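Arginine decarboxylase, A207R protein (Paramecium bursaria Chlorella virus 1, PDB 2NVA) decarboxylates arginine to agmatine with the help of pyridoxal 5'-phosphate, working as a dimeric viral member of the eukaryotic ornithine decarboxylase-like family. Local coordinates at residues F66-S71 against S85-A90; E279-E284 against V318-T323; G216-I221 against P253-A258. All blocks are in the same frame, centred on the assembly; numbering follows the deposited sequence.

Contact 1: residues F66-S71 against S85-A90; sequences FDCASS and SRIIFA. With PL2 ((4-{[(4-{[amino(imino)methyl]amino}butyl)amino]methyl}-5-hydroxy-6-methylpyridin-3-yl)methyl dihydrogen phosphate), chain I.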
loop_
_atom_site.group_PDB
_atom_site.type_symbol
_atom_site.label_atom_id
_atom_site.label_comp_id
_atom_site.label_asym_id
_atom_site.label_seq_id
_atom_site.Cartn_x
_atom_site.Cartn_y
_atom_site.Cartn_z
ATOM N N PHE A 66 -22.457 -7.999 9.854
ATOM C CA PHE A 66 -21.223 -7.280 9.521
ATOM C C PHE A 66 -20.227 -7.193 10.653
ATOM O O PHE A 66 -20.598 -7.082 11.828
ATOM C CB PHE A 66 -21.552 -5.885 8.964
ATOM C CG PHE A 66 -22.377 -5.941 7.715
ATOM C CD1 PHE A 66 -21.766 -6.047 6.474
ATOM C CD2 PHE A 66 -23.766 -5.974 7.784
ATOM C CE1 PHE A 66 -22.523 -6.144 5.321
ATOM C CE2 PHE A 66 -24.545 -6.072 6.620
ATOM C CZ PHE A 66 -23.922 -6.146 5.400
ATOM N N ASP A 67 -18.962 -7.305 10.261
ATOM C CA ASP A 67 -17.814 -7.058 11.125
ATOM C C ASP A 67 -17.168 -5.775 10.629
ATOM O O ASP A 67 -16.615 -5.737 9.524
ATOM C CB ASP A 67 -16.839 -8.253 11.060
ATOM C CG ASP A 67 -15.409 -7.883 11.391
ATOM O OD1 ASP A 67 -14.495 -8.616 10.951
ATOM O OD2 ASP A 67 -15.164 -6.845 12.065
ATOM N N CYS A 68 -17.262 -4.716 11.432
ATOM C CA CYS A 68 -16.665 -3.435 11.070
ATOM C C CYS A 68 -15.452 -3.149 11.932
ATOM O O CYS A 68 -15.468 -3.419 13.127
ATOM C CB CYS A 68 -17.676 -2.304 11.232
ATOM S SG CYS A 68 -19.068 -2.380 10.068
ATOM N N ALA A 69 -14.415 -2.574 11.330
ATOM C CA ALA A 69 -13.129 -2.366 11.999
ATOM C C ALA A 69 -12.927 -0.941 12.494
ATOM O O ALA A 69 -11.999 -0.681 13.262
ATOM C CB ALA A 69 -11.981 -2.750 11.050
ATOM N N SER A 70 -13.783 -0.027 12.041
ATOM C CA SER A 70 -13.612 1.398 12.312
ATOM C C SER A 70 -14.950 2.122 12.187
ATOM O O SER A 70 -15.928 1.541 11.690
ATOM C CB SER A 70 -12.606 1.993 11.316
ATOM O OG SER A 70 -13.061 1.828 9.978
ATOM N N SER A 71 -14.986 3.386 12.598
ATOM C CA SER A 71 -16.190 4.206 12.417
ATOM C C SER A 71 -16.534 4.407 10.941
ATOM O O SER A 71 -17.701 4.450 10.577
ATOM C CB SER A 71 -16.039 5.564 13.107
ATOM O OG SER A 71 -14.935 6.282 12.577
ATOM N N SER A 85 -27.626 -2.783 14.873
ATOM C CA SER A 85 -27.752 -4.004 15.712
ATOM C C SER A 85 -27.091 -5.234 15.062
ATOM O O SER A 85 -26.785 -6.217 15.754
ATOM C CB SER A 85 -29.221 -4.306 16.036
ATOM O OG SER A 85 -29.966 -4.596 14.865
ATOM N N ARG A 86 -26.910 -5.174 13.734
ATOM C CA ARG A 86 -26.304 -6.272 12.952
ATOM C C ARG A 86 -24.766 -6.203 12.839
ATOM O O ARG A 86 -24.163 -7.034 12.172
ATOM C CB ARG A 86 -26.939 -6.355 11.556
ATOM C CG ARG A 86 -28.358 -6.878 11.572
ATOM C CD ARG A 86 -29.068 -6.551 10.265
ATOM N NE ARG A 86 -28.553 -7.344 9.141
ATOM C CZ ARG A 86 -29.041 -7.284 7.902
ATOM N NH1 ARG A 86 -28.526 -8.037 6.939
ATOM N NH2 ARG A 86 -30.038 -6.458 7.621
ATOM N N ILE A 87 -24.153 -5.212 13.495
ATOM C CA ILE A 87 -22.703 -4.961 13.408
ATOM C C ILE A 87 -21.995 -5.410 14.688
ATOM O O ILE A 87 -22.476 -5.119 15.792
ATOM C CB ILE A 87 -22.422 -3.445 13.154
ATOM C CG1 ILE A 87 -23.111 -3.000 11.854
ATOM C CG2 ILE A 87 -20.897 -3.141 13.107
ATOM C CD1 ILE A 87 -23.120 -1.493 11.641
ATOM N N ILE A 88 -20.882 -6.136 14.536
ATOM C CA ILE A 88 -19.934 -6.360 15.632
ATOM C C ILE A 88 -18.750 -5.449 15.322
ATOM O O ILE A 88 -18.199 -5.501 14.212
ATOM C CB ILE A 88 -19.429 -7.827 15.730
ATOM C CG1 ILE A 88 -20.470 -8.811 16.308
ATOM C CG2 ILE A 88 -18.206 -7.928 16.656
ATOM C CD1 ILE A 88 -21.875 -8.342 16.266
ATOM N N PHE A 89 -18.380 -4.602 16.290
ATOM C CA PHE A 89 -17.189 -3.776 16.163
ATOM C C PHE A 89 -16.013 -4.678 16.532
ATOM O O PHE A 89 -15.532 -4.658 17.678
ATOM C CB PHE A 89 -17.298 -2.578 17.113
ATOM C CG PHE A 89 -16.436 -1.390 16.738
ATOM C CD1 PHE A 89 -15.306 -1.525 15.919
ATOM C CD2 PHE A 89 -16.729 -0.136 17.278
ATOM C CE1 PHE A 89 -14.503 -0.414 15.627
ATOM C CE2 PHE A 89 -15.949 0.974 16.993
ATOM C CZ PHE A 89 -14.833 0.850 16.170
ATOM N N ALA A 90 -15.567 -5.487 15.566
ATOM C CA ALA A 90 -14.642 -6.592 15.869
ATOM C C ALA A 90 -13.170 -6.177 15.738
ATOM O O ALA A 90 -12.396 -6.808 15.014
ATOM C CB ALA A 90 -14.953 -7.812 14.985
HETATM N N1 PL2 I . -12.194 -10.654 11.410
HETATM C C2 PL2 I . -11.149 -9.952 11.878
HETATM C C2A PL2 I . -11.206 -9.327 13.286
HETATM C C3 PL2 I . -10.020 -9.806 11.061
HETATM O O3 PL2 I . -8.970 -9.105 11.564
HETATM C C4 PL2 I . -9.957 -10.381 9.775
HETATM C C4A PL2 I . -8.726 -10.231 8.832
HETATM C C5 PL2 I . -11.092 -11.106 9.360
HETATM C C6 PL2 I . -12.187 -11.219 10.196
HETATM P P PL2 I . -10.493 -13.439 6.280
HETATM N N PL2 I . -7.460 -10.034 9.574
HETATM C CA PL2 I . -6.556 -9.124 8.858
HETATM C CG PL2 I . -5.230 -8.736 6.736
HETATM O OP2 PL2 I . -9.181 -14.308 5.962
HETATM O OP3 PL2 I . -10.665 -12.405 5.036
HETATM O OP1 PL2 I . -11.696 -14.302 6.473
HETATM O OP4 PL2 I . -10.078 -12.591 7.583
HETATM C C5M PL2 I . -11.129 -11.780 7.974
HETATM C CB PL2 I . -6.254 -9.635 7.433
HETATM C CD PL2 I . -4.897 -9.265 5.320
HETATM N NE PL2 I . -3.984 -8.271 4.711
HETATM C CZ PL2 I . -3.669 -8.181 3.410
HETATM N NH2 PL2 I . -2.826 -7.201 3.005
HETATM N NH1 PL2 I . -4.172 -9.045 2.524
HETATM O O HOH W 1 -12.709 -5.790 12.539
#
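Phe-66 pairs with Ile-87 where strand 65-68 runs parallel to strand 87-89, neighbours in the TIM barrel and linked through helix 71-80 as a beta-alpha-beta unit. Phe-66 N donates to Arg-86 O (3.0 Å) and Phe-66 O accepts from Ile-88 N (2.9 Å), so its backbone brackets Ile-87, while its side chain packs on Val-77 of the connecting helix. Asp-67 faces the other way, to the cofactor. With CG anti to the backbone N (chi1 155°), its carboxylate divides its work: OD1 lies 3.1 Å from PL2 N1 and forms a salt bridge with Lys-48, whereas OD2 accepts from a water that also donates to Ala-90 O. Tight packing accompanies that bridge, Asp-67 OD2 standing 3.1 Å from Ala-90 CB. Cys-68 N then bonds to Ile-88 O (3.0 Å), and its SG rests 3.6 Å from Ile-87 CG2 on the helix side. As the strand gives way to loop, the Phe-89 ring packs against the 68-71 backbone, Ala-69 O meeting CE1 in the ring plane at 3.5 Å. Ser-70, whose OG bonds to Asn-362 O of the second subunit, lies with its CA 4.1 Å from Phe-89 CZ.

Contact 2: residues E279-E284 against V318-T323; sequences EYFFNE and VLYGCT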
loop_
_atom_site.group_PDB
_atom_site.type_symbol
_atom_site.label_atom_id
_atom_site.label_comp_id
_atom_site.label_asym_id
_atom_site.label_seq_id
_atom_site.Cartn_x
_atom_site.Cartn_y
_atom_site.Cartn_z
ATOM N N GLU A 279 9.085 -9.457 -21.276
ATOM C CA GLU A 279 8.728 -8.605 -20.148
ATOM C C GLU A 279 7.576 -7.677 -20.525
ATOM O O GLU A 279 7.635 -7.004 -21.547
ATOM C CB GLU A 279 9.948 -7.793 -19.697
ATOM C CG GLU A 279 11.159 -8.650 -19.295
ATOM C CD GLU A 279 12.470 -7.871 -19.202
ATOM O OE1 GLU A 279 12.637 -6.868 -19.921
ATOM O OE2 GLU A 279 13.353 -8.298 -18.428
ATOM N N TYR A 280 6.532 -7.666 -19.702
ATOM C CA TYR A 280 5.339 -6.869 -19.984
ATOM C C TYR A 280 5.029 -5.934 -18.840
ATOM O O TYR A 280 5.238 -6.281 -17.674
ATOM C CB TYR A 280 4.130 -7.771 -20.210
ATOM C CG TYR A 280 4.355 -8.803 -21.284
ATOM C CD1 TYR A 280 4.345 -8.447 -22.637
ATOM C CD2 TYR A 280 4.579 -10.137 -20.947
ATOM C CE1 TYR A 280 4.553 -9.408 -23.631
ATOM C CE2 TYR A 280 4.800 -11.105 -21.929
ATOM C CZ TYR A 280 4.776 -10.731 -23.272
ATOM O OH TYR A 280 4.974 -11.694 -24.236
ATOM N N PHE A 281 4.514 -4.757 -19.182
ATOM C CA PHE A 281 4.079 -3.797 -18.186
ATOM C C PHE A 281 2.590 -3.595 -18.355
ATOM O O PHE A 281 2.113 -3.445 -19.475
ATOM C CB PHE A 281 4.826 -2.476 -18.361
ATOM C CG PHE A 281 6.249 -2.555 -17.932
ATOM C CD1 PHE A 281 6.655 -1.982 -16.737
ATOM C CD2 PHE A 281 7.172 -3.263 -18.691
ATOM C CE1 PHE A 281 8.004 -2.073 -16.326
ATOM C CE2 PHE A 281 8.515 -3.374 -18.284
ATOM C CZ PHE A 281 8.919 -2.782 -17.103
ATOM N N PHE A 282 1.873 -3.627 -17.233
ATOM C CA PHE A 282 0.401 -3.532 -17.210
ATOM C C PHE A 282 -0.075 -2.221 -16.620
ATOM O O PHE A 282 0.670 -1.580 -15.884
ATOM C CB PHE A 282 -0.182 -4.688 -16.400
ATOM C CG PHE A 282 0.019 -6.026 -17.064
ATOM C CD1 PHE A 282 -0.981 -6.569 -17.895
ATOM C CD2 PHE A 282 1.225 -6.726 -16.904
ATOM C CE1 PHE A 282 -0.790 -7.795 -18.525
ATOM C CE2 PHE A 282 1.430 -7.945 -17.543
ATOM C CZ PHE A 282 0.414 -8.486 -18.352
ATOM N N ASN A 283 -1.315 -1.832 -16.926
ATOM C CA ASN A 283 -1.882 -0.628 -16.303
ATOM C C ASN A 283 -2.456 -0.912 -14.905
ATOM O O ASN A 283 -3.464 -0.326 -14.482
ATOM C CB ASN A 283 -2.886 0.087 -17.227
ATOM C CG ASN A 283 -4.106 -0.773 -17.577
ATOM O OD1 ASN A 283 -4.177 -1.966 -17.257
ATOM N ND2 ASN A 283 -5.087 -0.151 -18.220
ATOM N N GLU A 284 -1.802 -1.836 -14.214
ATOM C CA GLU A 284 -2.074 -2.187 -12.819
ATOM C C GLU A 284 -0.748 -2.344 -12.088
ATOM O O GLU A 284 0.322 -2.303 -12.714
ATOM C CB GLU A 284 -2.857 -3.489 -12.745
ATOM C CG GLU A 284 -4.349 -3.294 -12.556
ATOM C CD GLU A 284 -4.721 -2.625 -11.232
ATOM O OE1 GLU A 284 -5.834 -2.077 -11.158
ATOM O OE2 GLU A 284 -3.905 -2.632 -10.278
ATOM N N VAL A 318 7.485 -12.150 -17.826
ATOM C CA VAL A 318 7.565 -11.445 -16.542
ATOM C C VAL A 318 6.471 -10.380 -16.571
ATOM O O VAL A 318 6.398 -9.598 -17.523
ATOM C CB VAL A 318 8.948 -10.785 -16.315
ATOM C CG1 VAL A 318 9.061 -10.269 -14.883
ATOM C CG2 VAL A 318 10.059 -11.773 -16.596
ATOM N N LEU A 319 5.623 -10.352 -15.544
ATOM C CA LEU A 319 4.527 -9.383 -15.497
ATOM C C LEU A 319 4.834 -8.267 -14.504
ATOM O O LEU A 319 4.807 -8.485 -13.288
ATOM C CB LEU A 319 3.202 -10.065 -15.146
ATOM C CG LEU A 319 2.904 -11.372 -15.892
ATOM C CD1 LEU A 319 1.552 -11.919 -15.457
ATOM C CD2 LEU A 319 2.954 -11.209 -17.435
ATOM N N TYR A 320 5.148 -7.088 -15.038
ATOM C CA TYR A 320 5.496 -5.918 -14.214
ATOM C C TYR A 320 4.327 -4.985 -13.973
ATOM O O TYR A 320 3.493 -4.808 -14.856
ATOM C CB TYR A 320 6.603 -5.112 -14.880
ATOM C CG TYR A 320 7.960 -5.755 -14.807
ATOM C CD1 TYR A 320 8.621 -5.885 -13.579
ATOM C CD2 TYR A 320 8.598 -6.216 -15.956
ATOM C CE1 TYR A 320 9.880 -6.457 -13.491
ATOM C CE2 TYR A 320 9.868 -6.796 -15.885
ATOM C CZ TYR A 320 10.493 -6.917 -14.637
ATOM O OH TYR A 320 11.740 -7.481 -14.519
ATOM N N GLY A 321 4.297 -4.366 -12.796
ATOM C CA GLY A 321 3.334 -3.309 -12.514
ATOM C C GLY A 321 3.795 -1.995 -13.149
ATOM O O GLY A 321 4.966 -1.856 -13.513
ATOM N N CYS A 322 2.894 -1.022 -13.230
ATOM C CA CYS A 322 3.175 0.221 -13.960
ATOM C C CYS A 322 4.039 1.233 -13.208
ATOM O O CYS A 322 4.462 2.223 -13.808
ATOM C CB CYS A 322 1.875 0.891 -14.433
ATOM S SG CYS A 322 0.685 1.163 -13.124
ATOM N N THR A 323 4.297 1.021 -11.912
ATOM C CA THR A 323 5.032 2.043 -11.135
ATOM C C THR A 323 6.546 2.005 -11.359
ATOM O O THR A 323 7.087 1.053 -11.943
ATOM C CB THR A 323 4.760 1.974 -9.594
ATOM O OG1 THR A 323 5.434 0.842 -9.028
ATOM C CG2 THR A 323 3.243 1.902 -9.288
HETATM O O HOH W 2 12.868 -9.503 -15.987
#
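Phe-281 and Tyr-320 stack across two parallel strands, 277-282 and 314-320, of the mixed beta sheet that forms the second domain of ornithine decarboxylase-like enzymes. The stack is offset, with centroids 4.9 Å apart and planes at 24°. Both side chains set CG anti to the carbonyl carbon (chi1 -74° in Tyr-320), and the two cross so that Tyr-320 CB lies over the Phe-281 face, 3.7 Å from its centroid, as a CH-pi contact. Further out, Phe-281 CZ touches Tyr-320 CD2 at 3.6 Å. On the same face of the sheet Glu-279 runs side by side with Tyr-320: its CB sits at the edge of the tyrosine ring, in plane, and its extended chain carries the carboxylate to the phenol end, the two planes 75° apart. There a water donates to Glu-279 OE2 (2.8 Å) and lies 2.7 Å from Tyr-320 OH; Glu-279 OE1 forms a salt bridge with Arg-272. The opposite face belongs to Tyr-280 and Leu-319, while Leu-319 CD2 also reaches the edge of the Phe-282 ring, 3.6 Å from CE2. Between the faces the strands exchange regular backbone bonds: Tyr-280 N to Val-318 O, Tyr-320 N to Tyr-280 O, and Phe-282 N to Tyr-320 O. Beyond the strands the two segments stay together and approach the dimer interface, where Lys-148 of the second subunit binds Gly-321 O and packs on Phe-281, and His-91 of the second subunit binds Cys-322 O. Cys-322 CB comes within 3.1 Å of Phe-282 O. The last link is Cys-322 N donating to Glu-284 O at 2.9 Å.

Contact 3: residues G216-I221 against P253-A258; sequences GLHADI and PGRFFA. With PL2 ((4-{[(4-{[amino(imino)methyl]amino}butyl)amino]methyl}-5-hydroxy-6-methylpyridin-3-yl)methyl dihydrogen phosphate), chain I.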
loop_
_atom_site.group_PDB
_atom_site.type_symbol
_atom_site.label_atom_id
_atom_site.label_comp_id
_atom_site.label_asym_id
_atom_site.label_seq_id
_atom_site.Cartn_x
_atom_site.Cartn_y
_atom_site.Cartn_z
ATOM N N GLY A 216 -10.684 -16.289 8.086
ATOM C CA GLY A 216 -9.573 -17.086 7.587
ATOM C C GLY A 216 -9.912 -18.111 6.521
ATOM O O GLY A 216 -9.035 -18.530 5.760
ATOM N N LEU A 217 -11.175 -18.524 6.466
ATOM C CA LEU A 217 -11.584 -19.603 5.561
ATOM C C LEU A 217 -11.642 -19.183 4.092
ATOM O O LEU A 217 -12.105 -18.075 3.760
ATOM C CB LEU A 217 -12.941 -20.173 5.983
ATOM C CG LEU A 217 -13.058 -20.752 7.388
ATOM C CD1 LEU A 217 -14.513 -21.149 7.623
ATOM C CD2 LEU A 217 -12.149 -21.951 7.587
ATOM N N HIS A 218 -11.150 -20.062 3.221
ATOM C CA HIS A 218 -11.304 -19.884 1.783
ATOM C C HIS A 218 -12.534 -20.625 1.290
ATOM O O HIS A 218 -12.897 -21.683 1.822
ATOM C CB HIS A 218 -10.112 -20.473 1.038
ATOM C CG HIS A 218 -8.886 -19.631 1.093
ATOM N ND1 HIS A 218 -7.940 -19.767 2.086
ATOM C CD2 HIS A 218 -8.445 -18.649 0.279
ATOM C CE1 HIS A 218 -6.961 -18.904 1.877
ATOM N NE2 HIS A 218 -7.235 -18.225 0.780
ATOM N N ALA A 219 -13.150 -20.089 0.246
ATOM C CA ALA A 219 -14.142 -20.844 -0.492
ATOM C C ALA A 219 -13.404 -21.588 -1.610
ATOM O O ALA A 219 -13.377 -21.130 -2.744
ATOM C CB ALA A 219 -15.203 -19.905 -1.057
ATOM N N ASP A 220 -12.796 -22.728 -1.287
ATOM C CA ASP A 220 -12.004 -23.488 -2.260
ATOM C C ASP A 220 -12.907 -24.350 -3.142
ATOM O O ASP A 220 -13.572 -25.251 -2.653
ATOM C CB ASP A 220 -10.963 -24.371 -1.531
ATOM C CG ASP A 220 -9.785 -23.565 -0.998
ATOM O OD1 ASP A 220 -9.351 -22.597 -1.675
ATOM O OD2 ASP A 220 -9.287 -23.881 0.106
ATOM N N ILE A 221 -12.903 -24.076 -4.440
ATOM C CA ILE A 221 -13.787 -24.742 -5.383
ATOM C C ILE A 221 -12.966 -25.657 -6.289
ATOM O O ILE A 221 -11.988 -25.217 -6.896
ATOM C CB ILE A 221 -14.504 -23.692 -6.255
ATOM C CG1 ILE A 221 -15.397 -22.807 -5.362
ATOM C CG2 ILE A 221 -15.337 -24.381 -7.387
ATOM C CD1 ILE A 221 -15.650 -21.444 -5.953
ATOM N N PRO A 253 -16.129 -13.948 8.414
ATOM C CA PRO A 253 -15.441 -14.247 7.158
ATOM C C PRO A 253 -15.299 -13.010 6.279
ATOM O O PRO A 253 -16.237 -12.224 6.167
ATOM C CB PRO A 253 -16.370 -15.266 6.478
ATOM C CG PRO A 253 -17.729 -14.938 7.005
ATOM C CD PRO A 253 -17.512 -14.470 8.432
ATOM N N GLY A 254 -14.134 -12.858 5.649
ATOM C CA GLY A 254 -13.949 -11.821 4.640
ATOM C C GLY A 254 -13.760 -12.490 3.294
ATOM O O GLY A 254 -14.657 -12.465 2.438
ATOM N N ARG A 255 -12.609 -13.138 3.126
ATOM C CA ARG A 255 -12.233 -13.712 1.833
ATOM C C ARG A 255 -13.160 -14.834 1.332
ATOM O O ARG A 255 -13.222 -15.077 0.132
ATOM C CB ARG A 255 -10.769 -14.193 1.831
ATOM C CG ARG A 255 -10.521 -15.434 2.698
ATOM C CD ARG A 255 -9.074 -15.888 2.667
ATOM N NE ARG A 255 -8.172 -14.930 3.325
ATOM C CZ ARG A 255 -7.239 -14.218 2.690
ATOM N NH1 ARG A 255 -7.077 -14.325 1.367
ATOM N NH2 ARG A 255 -6.470 -13.369 3.372
ATOM N N PHE A 256 -13.855 -15.523 2.245
ATOM C CA PHE A 256 -14.772 -16.585 1.827
ATOM C C PHE A 256 -15.778 -16.067 0.798
ATOM O O PHE A 256 -16.030 -16.725 -0.215
ATOM C CB PHE A 256 -15.504 -17.228 3.019
ATOM C CG PHE A 256 -16.375 -18.411 2.639
ATOM C CD1 PHE A 256 -15.872 -19.707 2.705
ATOM C CD2 PHE A 256 -17.693 -18.218 2.208
ATOM C CE1 PHE A 256 -16.681 -20.805 2.339
ATOM C CE2 PHE A 256 -18.505 -19.303 1.834
ATOM C CZ PHE A 256 -17.996 -20.591 1.905
ATOM N N PHE A 257 -16.334 -14.889 1.055
ATOM C CA PHE A 257 -17.316 -14.287 0.146
ATOM C C PHE A 257 -16.704 -13.381 -0.908
ATOM O O PHE A 257 -17.193 -13.325 -2.033
ATOM C CB PHE A 257 -18.381 -13.519 0.935
ATOM C CG PHE A 257 -19.175 -14.386 1.861
ATOM C CD1 PHE A 257 -20.027 -15.365 1.355
ATOM C CD2 PHE A 257 -19.075 -14.236 3.236
ATOM C CE1 PHE A 257 -20.764 -16.190 2.207
ATOM C CE2 PHE A 257 -19.807 -15.060 4.102
ATOM C CZ PHE A 257 -20.659 -16.038 3.576
ATOM N N ALA A 258 -15.646 -12.663 -0.535
ATOM C CA ALA A 258 -15.095 -11.615 -1.408
ATOM C C ALA A 258 -14.193 -12.156 -2.514
ATOM O O ALA A 258 -14.125 -11.570 -3.596
ATOM C CB ALA A 258 -14.371 -10.550 -0.580
HETATM N N1 PL2 I . -12.194 -10.654 11.410
HETATM C C2 PL2 I . -11.149 -9.952 11.878
HETATM C C2A PL2 I . -11.206 -9.327 13.286
HETATM C C3 PL2 I . -10.020 -9.806 11.061
HETATM O O3 PL2 I . -8.970 -9.105 11.564
HETATM C C4 PL2 I . -9.957 -10.381 9.775
HETATM C C4A PL2 I . -8.726 -10.231 8.832
HETATM C C5 PL2 I . -11.092 -11.106 9.360
HETATM C C6 PL2 I . -12.187 -11.219 10.196
HETATM P P PL2 I . -10.493 -13.439 6.280
HETATM N N PL2 I . -7.460 -10.034 9.574
HETATM C CA PL2 I . -6.556 -9.124 8.858
HETATM C CG PL2 I . -5.230 -8.736 6.736
HETATM O OP2 PL2 I . -9.181 -14.308 5.962
HETATM O OP3 PL2 I . -10.665 -12.405 5.036
HETATM O OP1 PL2 I . -11.696 -14.302 6.473
HETATM O OP4 PL2 I . -10.078 -12.591 7.583
HETATM C C5M PL2 I . -11.129 -11.780 7.974
HETATM C CB PL2 I . -6.254 -9.635 7.433
HETATM C CD PL2 I . -4.897 -9.265 5.320
HETATM N NE PL2 I . -3.984 -8.271 4.711
HETATM C CZ PL2 I . -3.669 -8.181 3.410
HETATM N NH2 PL2 I . -2.826 -7.201 3.005
HETATM N NH1 PL2 I . -4.172 -9.045 2.524
HETATM O O HOH W 3 -13.301 -16.224 5.407
HETATM O O HOH W 4 -12.366 -17.537 -0.538
#
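With chi1 at 70° Arg-255 sets CG between its backbone N and carbonyl carbon; an extended chi2 (180°) carries CD over one face of the His-218 ring, and the bend at chi3 (68°) turns NE to the cofactor phosphate. Arg-255 CD lies 3.7 Å from the His-218 ring centroid, offset toward the rim, a CH-pi contact, and NE donates to PL2 OP2 at 2.9 Å. Arg-255 NH2 hydrogen-bonds to Ser-179 OG and forms a salt bridge with Glu-296, which helps fix the guanidinium. Ala-219 CB lies over the Phe-256 ring, 3.9 Å from the ring centroid, as a second CH-pi contact. No direct hydrogen bond joins the segments; water does it instead. One water donates to Leu-217 O and PL2 OP1 and accepts from Phe-256 N, while another links Ala-219 N to Arg-255 O. The backbone grips the phosphate as well: OP1 takes Gly-216 N (2.8 Å) and Gly-254 N (3.0 Å), and OP3 takes Arg-255 N (2.8 Å). Sitting at the N-terminal end of helix 255-258, the phosphate is probably favoured by the helix dipole. A glycine-rich loop after strand 210-212 and a short helix after strand 248-251 thus form the phosphate-binding site characteristic of TIM-barrel, fold type III pyridoxal enzymes.

Along the chain the order is contact 1, contact 3, contact 2. The first two belong to the TIM barrel: their centres are about 18 Å apart and their nearest atoms about 6 Å, and they meet two parts of the pyridoxal moiety of one PL2, the pyridine nitrogen at contact 1 and the phosphate at contact 3. Contact 2 lies in the mixed sheet of the other domain, with its centre about 37 Å from that of contact 1 and about 28 Å from that of contact 3. Yet its two segments lead directly to Tyr-287 and Asp-325, residues that bind the PL2 held by the barrel of the partner subunit. Each complete active site therefore combines the barrel of one chain with the beta domain of the other, consistent with the dimer being the functional unit.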